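Local coordinates for NO-binding heme-dependent sensor protein (Shewanella oneidensis, PDB 4U9B), which binds heme and, as an H-NOX gas sensor, probably signals in response to nitric oxide, which is bound to it here, at residues D83-F88 against A150-Q155; S93-I98 against G144-A149. All blocks are in the same frame, centred on the assembly; numbering follows the deposited sequence.

Contact 1 (D83-F88 against A150-Q155); sequences DVVDKF and AQHFQQ
H152 and F153, at the Schellman-capped end of helix 139-152, meet V85 and F88, the first and last residues of the type I beta turn V85-F88 at the end of the segment 83-88. The larger share of the contact falls to F153, whose ring reaches the backbone of F88 with its rim: CE1 lies 3.6 Å from the carbonyl oxygen F88 O, which sits at the ring edge close to the ring plane. F153 CZ packs on F88 CB at 4.1 Å, whereas the F88 ring itself turns off toward helices 91-96 and 98-109. H152 comes in beside F153. With its CG anti to the backbone N (chi1 179°), its imidazole is carried over the phenyl ring and sets CD2 above the ring centre, 3.7 Å from the F153 plane, so that a histidine edge meets a phenylalanine face. The far end of the imidazole meets V85 from the opposite direction, H152 NE2 being 3.8 Å from V85 CG1, an oblique approach. No direct hydrogen bond spans the two segments. One water bridges them weakly: it lies in the imidazole plane, 3.3 Å from H152 NE2, and donates a long bond of 3.5 Å to F88 O. The carboxylate of D86 stays 5.9 Å from H152 NE2 at its OD1, and may slightly favour a protonated imidazole without contacting it. Around this site F74 of helix 62-80 meets the H152 ring, and V85 also touches the heme. The chain leaves the helix at F153, and Q154, at positive phi, follows as the C-prime residue; Q155 N bonds A150 O at 2.8 Å and Q154 N bonds Q151 O, the pair of bonds that marks a Schellman motif.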
loop_
_atom_site.group_PDB
_atom_site.type_symbol
_atom_site.label_atom_id
_atom_site.label_comp_id
_atom_site.label_asym_id
_atom_site.label_seq_id
_atom_site.Cartn_x
_atom_site.Cartn_y
_atom_site.Cartn_z
ATOM N N ASP A 83 -12.594 -10.577 -6.328
ATOM C CA ASP A 83 -13.076 -10.414 -7.701
ATOM C C ASP A 83 -12.144 -9.527 -8.521
ATOM O O ASP A 83 -11.931 -9.769 -9.708
ATOM C CB ASP A 83 -14.488 -9.817 -7.714
ATOM C CG ASP A 83 -15.579 -10.876 -7.676
ATOM O OD1 ASP A 83 -15.296 -12.026 -7.281
ATOM O OD2 ASP A 83 -16.728 -10.550 -8.044
ATOM N N VAL A 84 -11.591 -8.501 -7.885
ATOM C CA VAL A 84 -10.706 -7.569 -8.571
ATOM C C VAL A 84 -9.383 -8.240 -8.932
ATOM O O VAL A 84 -8.936 -8.174 -10.077
ATOM C CB VAL A 84 -10.433 -6.319 -7.709
ATOM C CG1 VAL A 84 -9.417 -5.400 -8.385
ATOM C CG2 VAL A 84 -11.732 -5.570 -7.447
ATOM N N VAL A 85 -8.762 -8.887 -7.952
ATOM C CA VAL A 85 -7.462 -9.512 -8.158
ATOM C C VAL A 85 -7.568 -10.700 -9.115
ATOM O O VAL A 85 -6.653 -10.950 -9.898
ATOM C CB VAL A 85 -6.846 -9.973 -6.823
ATOM C CG1 VAL A 85 -5.490 -10.633 -7.046
ATOM C CG2 VAL A 85 -6.696 -8.791 -5.881
ATOM N N ASP A 86 -8.685 -11.423 -9.053
ATOM C CA ASP A 86 -8.904 -12.583 -9.918
ATOM C C ASP A 86 -8.914 -12.216 -11.403
ATOM O O ASP A 86 -8.830 -13.092 -12.264
ATOM C CB ASP A 86 -10.223 -13.278 -9.565
ATOM C CG ASP A 86 -10.152 -14.057 -8.261
ATOM O OD1 ASP A 86 -9.035 -14.290 -7.753
ATOM O OD2 ASP A 86 -11.223 -14.444 -7.748
ATOM N N LYS A 87 -9.027 -10.928 -11.702
ATOM C CA LYS A 87 -9.031 -10.466 -13.086
ATOM C C LYS A 87 -7.680 -10.652 -13.777
ATOM O O LYS A 87 -7.592 -10.562 -15.002
ATOM C CB LYS A 87 -9.424 -8.991 -13.154
ATOM C CG LYS A 87 -10.884 -8.711 -12.856
ATOM C CD LYS A 87 -11.198 -7.243 -13.069
ATOM C CE LYS A 87 -12.687 -6.999 -13.198
ATOM N NZ LYS A 87 -12.955 -5.622 -13.693
ATOM N N PHE A 88 -6.638 -10.912 -12.992
ATOM C CA PHE A 88 -5.269 -10.945 -13.506
ATOM C C PHE A 88 -4.657 -12.338 -13.442
ATOM O O PHE A 88 -4.703 -13.002 -12.405
ATOM C CB PHE A 88 -4.403 -9.956 -12.731
ATOM C CG PHE A 88 -4.926 -8.553 -12.765
ATOM C CD1 PHE A 88 -4.813 -7.790 -13.915
ATOM C CD2 PHE A 88 -5.542 -8.001 -11.655
ATOM C CE1 PHE A 88 -5.297 -6.500 -13.956
ATOM C CE2 PHE A 88 -6.028 -6.709 -11.689
ATOM C CZ PHE A 88 -5.906 -5.957 -12.842
ATOM N N ALA A 150 3.819 -9.785 -6.008
ATOM C CA ALA A 150 4.777 -10.734 -6.557
ATOM C C ALA A 150 4.674 -12.076 -5.830
ATOM O O ALA A 150 4.610 -13.131 -6.464
ATOM C CB ALA A 150 6.182 -10.174 -6.465
ATOM N N GLN A 151 4.646 -12.027 -4.499
ATOM C CA GLN A 151 4.473 -13.228 -3.680
ATOM C C GLN A 151 3.211 -13.990 -4.067
ATOM O O GLN A 151 3.233 -15.212 -4.226
ATOM C CB GLN A 151 4.409 -12.858 -2.197
ATOM C CG GLN A 151 5.759 -12.817 -1.497
ATOM C CD GLN A 151 6.314 -14.200 -1.195
ATOM O OE1 GLN A 151 5.622 -15.208 -1.344
ATOM N NE2 GLN A 151 7.570 -14.251 -0.762
ATOM N N HIS A 152 2.116 -13.251 -4.206
ATOM C CA HIS A 152 0.828 -13.812 -4.595
ATOM C C HIS A 152 0.930 -14.657 -5.865
ATOM O O HIS A 152 0.365 -15.748 -5.941
ATOM C CB HIS A 152 -0.181 -12.681 -4.798
ATOM C CG HIS A 152 -1.537 -13.141 -5.230
ATOM N ND1 HIS A 152 -2.470 -13.643 -4.347
ATOM C CD2 HIS A 152 -2.124 -13.163 -6.449
ATOM C CE1 HIS A 152 -3.570 -13.960 -5.006
ATOM N NE2 HIS A 152 -3.387 -13.677 -6.284
ATOM N N PHE A 153 1.664 -14.151 -6.853
ATOM C CA PHE A 153 1.799 -14.828 -8.141
ATOM C C PHE A 153 3.030 -15.731 -8.211
ATOM O O PHE A 153 3.374 -16.231 -9.282
ATOM C CB PHE A 153 1.857 -13.798 -9.273
ATOM C CG PHE A 153 0.531 -13.175 -9.591
ATOM C CD1 PHE A 153 -0.450 -13.903 -10.246
ATOM C CD2 PHE A 153 0.265 -11.863 -9.246
ATOM C CE1 PHE A 153 -1.672 -13.333 -10.545
ATOM C CE2 PHE A 153 -0.954 -11.288 -9.543
ATOM C CZ PHE A 153 -1.924 -12.024 -10.192
ATOM N N GLN A 154 3.687 -15.937 -7.073
ATOM C CA GLN A 154 4.870 -16.794 -7.005
ATOM C C GLN A 154 5.972 -16.292 -7.932
ATOM O O GLN A 154 6.754 -17.080 -8.468
ATOM C CB GLN A 154 4.511 -18.239 -7.364
ATOM C CG GLN A 154 3.372 -18.824 -6.550
ATOM C CD GLN A 154 3.736 -19.019 -5.094
ATOM O OE1 GLN A 154 4.889 -18.848 -4.700
ATOM N NE2 GLN A 154 2.748 -19.383 -4.282
ATOM N N GLN A 155 6.020 -14.976 -8.113
ATOM C CA GLN A 155 6.979 -14.341 -9.007
ATOM C C GLN A 155 8.060 -13.630 -8.202
ATOM O O GLN A 155 7.752 -12.849 -7.308
ATOM C CB GLN A 155 6.258 -13.348 -9.926
ATOM C CG GLN A 155 7.165 -12.597 -10.891
ATOM C CD GLN A 155 7.840 -13.521 -11.884
ATOM O OE1 GLN A 155 7.215 -13.990 -12.836
ATOM N NE2 GLN A 155 9.118 -13.794 -11.662
HETATM O O HOH W 1 -5.069 -14.041 -9.115
#

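Contact 2 (S93-I98 against G144-A149). With HEM (protoporphyrin IX containing Fe), chain B.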
loop_
_atom_site.group_PDB
_atom_site.type_symbol
_atom_site.label_atom_id
_atom_site.label_comp_id
_atom_site.label_asym_id
_atom_site.label_seq_id
_atom_site.Cartn_x
_atom_site.Cartn_y
_atom_site.Cartn_z
ATOM N N SER A 93 0.453 -8.465 -15.594
ATOM C CA SER A 93 -0.899 -8.032 -15.930
ATOM C C SER A 93 -1.487 -7.164 -14.822
ATOM O O SER A 93 -2.120 -6.145 -15.092
ATOM C CB SER A 93 -1.807 -9.240 -16.180
ATOM O OG SER A 93 -1.216 -10.146 -17.095
ATOM N N LEU A 94 -1.269 -7.574 -13.575
ATOM C CA LEU A 94 -1.781 -6.833 -12.424
ATOM C C LEU A 94 -1.177 -5.436 -12.367
ATOM O O LEU A 94 -1.899 -4.445 -12.275
ATOM C CB LEU A 94 -1.490 -7.586 -11.122
ATOM C CG LEU A 94 -2.152 -7.042 -9.847
ATOM C CD1 LEU A 94 -2.351 -8.162 -8.839
ATOM C CD2 LEU A 94 -1.341 -5.912 -9.209
ATOM N N VAL A 95 0.150 -5.364 -12.417
ATOM C CA VAL A 95 0.854 -4.090 -12.299
ATOM C C VAL A 95 0.466 -3.134 -13.423
ATOM O O VAL A 95 0.215 -1.951 -13.188
ATOM C CB VAL A 95 2.382 -4.292 -12.312
ATOM C CG1 VAL A 95 3.107 -2.950 -12.224
ATOM C CG2 VAL A 95 2.802 -5.191 -11.159
ATOM N N MET A 96 0.428 -3.648 -14.646
ATOM C CA MET A 96 0.042 -2.838 -15.793
ATOM C C MET A 96 -1.443 -2.483 -15.745
ATOM O O MET A 96 -1.901 -1.606 -16.479
ATOM C CB MET A 96 0.372 -3.577 -17.091
ATOM C CG MET A 96 1.864 -3.747 -17.327
ATOM S SD MET A 96 2.726 -2.170 -17.498
ATOM C CE MET A 96 2.042 -1.585 -19.048
ATOM N N GLY A 97 -2.183 -3.158 -14.871
ATOM C CA GLY A 97 -3.609 -2.925 -14.726
ATOM C C GLY A 97 -3.984 -2.055 -13.540
ATOM O O GLY A 97 -5.169 -1.821 -13.299
ATOM N N ILE A 98 -2.995 -1.576 -12.793
ATOM C CA ILE A 98 -3.277 -0.715 -11.648
ATOM C C ILE A 98 -3.971 0.561 -12.119
ATOM O O ILE A 98 -4.962 0.993 -11.530
ATOM C CB ILE A 98 -1.991 -0.346 -10.863
ATOM C CG1 ILE A 98 -1.359 -1.599 -10.247
ATOM C CG2 ILE A 98 -2.306 0.669 -9.759
ATOM C CD1 ILE A 98 0.014 -1.366 -9.625
ATOM N N GLY A 144 6.091 -1.995 -1.285
ATOM C CA GLY A 144 5.673 -3.134 -0.490
ATOM C C GLY A 144 4.553 -3.917 -1.150
ATOM O O GLY A 144 4.603 -5.146 -1.219
ATOM N N LEU A 145 3.545 -3.203 -1.640
ATOM C CA LEU A 145 2.409 -3.828 -2.317
ATOM C C LEU A 145 2.836 -4.607 -3.558
ATOM O O LEU A 145 2.269 -5.657 -3.866
ATOM C CB LEU A 145 1.377 -2.768 -2.701
ATOM C CG LEU A 145 0.457 -2.334 -1.560
ATOM C CD1 LEU A 145 -0.142 -0.969 -1.830
ATOM C CD2 LEU A 145 -0.634 -3.369 -1.357
ATOM N N LEU A 146 3.829 -4.089 -4.271
ATOM C CA LEU A 146 4.341 -4.766 -5.455
ATOM C C LEU A 146 4.993 -6.087 -5.070
ATOM O O LEU A 146 4.797 -7.100 -5.741
ATOM C CB LEU A 146 5.334 -3.871 -6.197
ATOM C CG LEU A 146 4.699 -2.705 -6.960
ATOM C CD1 LEU A 146 5.733 -1.634 -7.259
ATOM C CD2 LEU A 146 4.060 -3.202 -8.253
ATOM N N PHE A 147 5.759 -6.080 -3.985
ATOM C CA PHE A 147 6.372 -7.307 -3.493
ATOM C C PHE A 147 5.294 -8.278 -3.021
ATOM O O PHE A 147 5.413 -9.489 -3.203
ATOM C CB PHE A 147 7.354 -7.006 -2.358
ATOM C CG PHE A 147 8.690 -6.507 -2.827
ATOM C CD1 PHE A 147 9.567 -7.353 -3.490
ATOM C CD2 PHE A 147 9.081 -5.199 -2.593
ATOM C CE1 PHE A 147 10.799 -6.900 -3.920
ATOM C CE2 PHE A 147 10.318 -4.743 -3.018
ATOM C CZ PHE A 147 11.175 -5.595 -3.683
ATOM N N GLY A 148 4.242 -7.739 -2.413
ATOM C CA GLY A 148 3.122 -8.553 -1.979
ATOM C C GLY A 148 2.440 -9.212 -3.162
ATOM O O GLY A 148 2.103 -10.397 -3.119
ATOM N N ALA A 149 2.238 -8.438 -4.223
ATOM C CA ALA A 149 1.618 -8.946 -5.440
ATOM C C ALA A 149 2.510 -9.995 -6.092
ATOM O O ALA A 149 2.024 -10.969 -6.658
ATOM C CB ALA A 149 1.341 -7.810 -6.409
HETATM C CHA HEM B . -4.440 2.834 -1.814
HETATM C CHB HEM B . -0.836 1.247 -4.628
HETATM C CHC HEM B . -3.226 -2.865 -5.449
HETATM C CHD HEM B . -7.217 -0.770 -3.659
HETATM C C1A HEM B . -3.191 2.662 -2.358
HETATM C C2A HEM B . -1.970 3.312 -1.927
HETATM C C3A HEM B . -0.980 2.865 -2.707
HETATM C C4A HEM B . -1.535 1.924 -3.654
HETATM C CMA HEM B . 0.505 3.260 -2.636
HETATM C CAA HEM B . -1.834 4.335 -0.775
HETATM C CBA HEM B . -2.497 5.665 -1.142
HETATM C CGA HEM B . -1.575 6.606 -1.885
HETATM O O1A HEM B . -2.021 7.743 -2.208
HETATM O O2A HEM B . -0.399 6.249 -2.164
HETATM C C1B HEM B . -1.131 -0.025 -5.054
HETATM C C2B HEM B . -0.230 -0.917 -5.748
HETATM C C3B HEM B . -0.896 -2.061 -5.992
HETATM C C4B HEM B . -2.227 -1.918 -5.430
HETATM C CMB HEM B . 1.212 -0.506 -6.123
HETATM C CAB HEM B . -0.431 -3.363 -6.687
HETATM C CBB HEM B . 0.853 -3.703 -6.843
HETATM C C1C HEM B . -4.528 -2.660 -5.040
HETATM C C2C HEM B . -5.598 -3.627 -5.121
HETATM C C3C HEM B . -6.718 -3.071 -4.643
HETATM C C4C HEM B . -6.387 -1.714 -4.225
HETATM C CMC HEM B . -5.444 -5.057 -5.681
HETATM C CAC HEM B . -8.075 -3.817 -4.563
HETATM C CBC HEM B . -9.240 -3.203 -4.328
HETATM C C1D HEM B . -6.822 0.323 -2.921
HETATM C C2D HEM B . -7.679 1.038 -2.006
HETATM C C3D HEM B . -6.816 2.159 -1.432
HETATM C C4D HEM B . -5.523 2.018 -2.056
HETATM C CMD HEM B . -9.150 0.730 -1.665
HETATM C CAD HEM B . -7.229 3.221 -0.399
HETATM C CBD HEM B . -7.790 4.453 -1.103
HETATM C CGD HEM B . -8.173 5.471 -0.062
HETATM O O1D HEM B . -7.649 5.371 1.074
HETATM O O2D HEM B . -8.995 6.380 -0.361
HETATM N NA HEM B . -2.888 1.814 -3.410
HETATM N NB HEM B . -2.336 -0.664 -4.872
HETATM N NC HEM B . -5.046 -1.502 -4.489
HETATM N ND HEM B . -5.564 0.928 -2.925
HETATM FE FE HEM B . -4.018 0.248 -4.091
#
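Helices 91-96 and 139-152 approach closely here, with the CA atoms of V95 and L146 7.7 Å apart and those of L94 and A149 8.0 Å apart. The contact belongs to the heme pocket of the H-NOX fold and is wholly apolar and buried, without a hydrogen bond between the segments. V95 and L146 make its tightest pair. Their side chains cross at about a right angle, and V95 CG2 comes within 3.7 Å of L146 CD2. V95 CG1 stands anti to the backbone N (chi1 179°) and leaves CG2 beside that N, which turns both methyls to the same leucine methyl. Next to V95, L94 reaches A149, one turn on from L146, its CD2 4.3 Å from A149 CB. L94, L146 and A149 also border a heme vinyl group. L94 CD2 is 3.7 Å from its CAB, and L146 CD2 reaches its terminal CBB at 3.5 Å; A149 CB borders that terminal carbon as well. I98, which also lines the nitric oxide pocket, comes from one face of the porphyrin and places CD1 3.6 Å from CAB. F74 of helix 62-80 packs against L94, L145 and A149, while I128 and L130 of strand 128-133 cover V95, and L130 also touches L146. Methyl groups of L94, A149 and L146, from helices 91-96 and 139-152, and of I98, from helix 98-109, thus border the vinyl, which would restrict its rotation. L145 completes the setting from the porphyrin face opposite I98: its CB lies near the pyrrole carbons that carry the methyl and vinyl groups, and its CD1 rests over the ring, 3.5 Å from C1B.

Contacts 1 and 2 share helix 139-152 and lie with their centres 8 Å apart, contact 2 being nested within the chain loop that contact 1 closes. They pack directly on each other. F153 CE2 of contact 1 touches L94 CD1 of contact 2 at 3.5 Å, and the F88 ring packs along the segment 93-98, F88 CD1 being 3.4 Å from S93 O and F88 CE1 4.0 Å from G97 CA. Both reach the heme: contact 1 through V85, at about 4 Å between nearest atoms, contact 2 along a vinyl edge and both faces. Nitric oxide touches I98 but is about 10 Å from the side chain of F88.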